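Local coordinates for Esterase/lipase (Uncultured bacterium, PDB 3K6K), which probably hydrolyses carboxylic ester bonds, as an alpha/beta hydrolase of the hormone-sensitive lipase family, at residues Val182-Pro186 / His281-Met285. Residues are numbered along the deposited sequence; the frame is centred on the assembly and turned at random.
Sequences VMLSP and HVFQM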
loop_
_atom_site.group_PDB
_atom_site.type_symbol
_atom_site.label_atom_id
_atom_site.label_comp_id
_atom_site.label_asym_id
_atom_site.label_seq_id
_atom_site.Cartn_x
_atom_site.Cartn_y
_atom_site.Cartn_z
ATOM N N VAL A 182 -1.482 -3.648 -12.978
ATOM C CA VAL A 182 -0.246 -3.837 -12.179
ATOM C C VAL A 182 0.892 -2.872 -12.524
ATOM O O VAL A 182 1.210 -2.651 -13.698
ATOM C CB VAL A 182 0.264 -5.239 -12.255
ATOM C CG1 VAL A 182 1.426 -5.437 -11.269
ATOM C CG2 VAL A 182 -0.869 -6.225 -11.916
ATOM N N MET A 183 1.543 -2.305 -11.511
ATOM C CA MET A 183 2.634 -1.336 -11.732
ATOM C C MET A 183 3.866 -1.589 -10.842
ATOM O O MET A 183 3.775 -1.661 -9.631
ATOM C CB MET A 183 2.146 0.123 -11.558
ATOM C CG MET A 183 1.038 0.531 -12.529
ATOM S SD MET A 183 0.329 2.111 -12.025
ATOM C CE MET A 183 -1.033 1.551 -11.019
ATOM N N LEU A 184 5.031 -1.710 -11.461
ATOM C CA LEU A 184 6.259 -2.065 -10.762
ATOM C C LEU A 184 7.064 -0.755 -10.737
ATOM O O LEU A 184 7.465 -0.280 -11.813
ATOM C CB LEU A 184 6.951 -3.172 -11.591
ATOM C CG LEU A 184 6.649 -4.655 -11.374
ATOM C CD1 LEU A 184 5.323 -4.956 -10.647
ATOM C CD2 LEU A 184 6.869 -5.602 -12.584
ATOM N N SER A 185 7.226 -0.116 -9.560
ATOM C CA SER A 185 7.973 1.138 -9.419
ATOM C C SER A 185 7.528 2.195 -10.444
ATOM O O SER A 185 8.382 2.756 -11.172
ATOM C CB SER A 185 9.478 0.910 -9.647
ATOM O OG SER A 185 10.080 0.053 -8.653
ATOM N N PRO A 186 6.212 2.511 -10.491
ATOM C CA PRO A 186 5.718 3.379 -11.545
ATOM C C PRO A 186 6.321 4.799 -11.550
ATOM O O PRO A 186 6.549 5.393 -10.487
ATOM C CB PRO A 186 4.196 3.403 -11.303
ATOM C CG PRO A 186 4.003 2.965 -9.957
ATOM C CD PRO A 186 5.162 2.159 -9.521
ATOM N N HIS A 281 15.068 -0.043 -7.780
ATOM C CA HIS A 281 14.110 0.214 -8.819
ATOM C C HIS A 281 13.837 -1.037 -9.629
ATOM O O HIS A 281 14.781 -1.703 -10.045
ATOM C CB HIS A 281 14.720 1.258 -9.725
ATOM C CG HIS A 281 13.727 1.985 -10.562
ATOM N ND1 HIS A 281 12.532 2.452 -10.058
ATOM C CD2 HIS A 281 13.752 2.333 -11.875
ATOM C CE1 HIS A 281 11.869 3.060 -11.023
ATOM N NE2 HIS A 281 12.583 3.005 -12.132
ATOM N N VAL A 282 12.566 -1.319 -9.892
ATOM C CA VAL A 282 12.113 -2.492 -10.641
ATOM C C VAL A 282 12.924 -3.774 -10.296
ATOM O O VAL A 282 13.443 -4.471 -11.155
ATOM C CB VAL A 282 12.024 -2.266 -12.195
ATOM C CG1 VAL A 282 11.214 -3.407 -12.800
ATOM C CG2 VAL A 282 11.337 -0.884 -12.594
ATOM N N PHE A 283 12.965 -4.111 -9.024
ATOM C CA PHE A 283 13.797 -5.206 -8.563
ATOM C C PHE A 283 13.416 -6.550 -9.122
ATOM O O PHE A 283 14.252 -7.481 -9.055
ATOM C CB PHE A 283 13.806 -5.265 -7.029
ATOM C CG PHE A 283 12.471 -5.672 -6.398
ATOM C CD1 PHE A 283 12.235 -6.996 -6.052
ATOM C CD2 PHE A 283 11.510 -4.727 -6.099
ATOM C CE1 PHE A 283 11.037 -7.363 -5.468
ATOM C CE2 PHE A 283 10.335 -5.065 -5.490
ATOM C CZ PHE A 283 10.073 -6.390 -5.201
ATOM N N GLN A 284 12.187 -6.656 -9.661
ATOM C CA GLN A 284 11.683 -7.892 -10.196
ATOM C C GLN A 284 12.537 -8.345 -11.407
ATOM O O GLN A 284 12.342 -9.460 -11.898
ATOM C CB GLN A 284 10.147 -7.816 -10.563
ATOM C CG GLN A 284 9.151 -7.392 -9.431
ATOM C CD GLN A 284 9.219 -5.857 -9.088
ATOM O OE1 GLN A 284 10.061 -5.105 -9.641
ATOM N NE2 GLN A 284 8.342 -5.414 -8.194
ATOM N N MET A 285 13.406 -7.462 -11.919
ATOM C CA MET A 285 14.387 -7.847 -12.927
ATOM C C MET A 285 15.504 -8.798 -12.423
ATOM O O MET A 285 16.186 -9.480 -13.242
ATOM C CB MET A 285 15.046 -6.622 -13.606
ATOM C CG MET A 285 14.078 -5.574 -14.059
ATOM S SD MET A 285 13.326 -5.670 -15.698
ATOM C CE MET A 285 14.605 -4.990 -16.748
HETATM O O HOH W 1 9.235 -2.578 -8.409
#
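L184, the last residue of strand 180-184, packs its branch point against the amide of Q284, with CG of L184 3.6 Å from CD of Q284. The two side chains cross at a slant, and CD1 of L184 reaches the amide nitrogen side, 3.9 Å from NE2 of Q284. A bend at chi2 (74°) folds the Q284 chain and lays its amide over one face of the F283 ring, so the flat group lies between leucine and phenylalanine. A water donates to OG of S185 at 2.8 Å and to OE1 of Q284 at 2.9 Å, bridging the segments. With an alanine in place of Q284, a gap would probably open between L184 and F283 and the bridging water would lose one of its two acceptors.

S185 follows in the turn beyond the strand. With OG anti to its carbonyl carbon (chi1 -64°), the hydroxyl meets the backbone of V282, whose N-H donates to OG of S185 over 3.1 Å at a fairly straight 161°. OG also hydrogen-bonds E251, and CB of S185 lies obliquely against the H281 imidazole, 3.4 Å from ND1. CG2 of V282 covers one face of that ring, 4.0 Å above its plane. ND1 of H281 is hydrogen-bonded to E251 as well, so S185 links the histidine's backbone neighbour to its acidic partner. The geometry is consistent with a Ser-His-Glu catalytic triad of S157, E251 and H281, in which S185 would be a second-shell residue steadying the histidine loop.

The contact is buried at the end of a central parallel strand, between strands 151-156 and 243-248. Helix 291-305 packs on L184 and Q284 through I300 and I297, while L102 of helix 96-110 touches both residues.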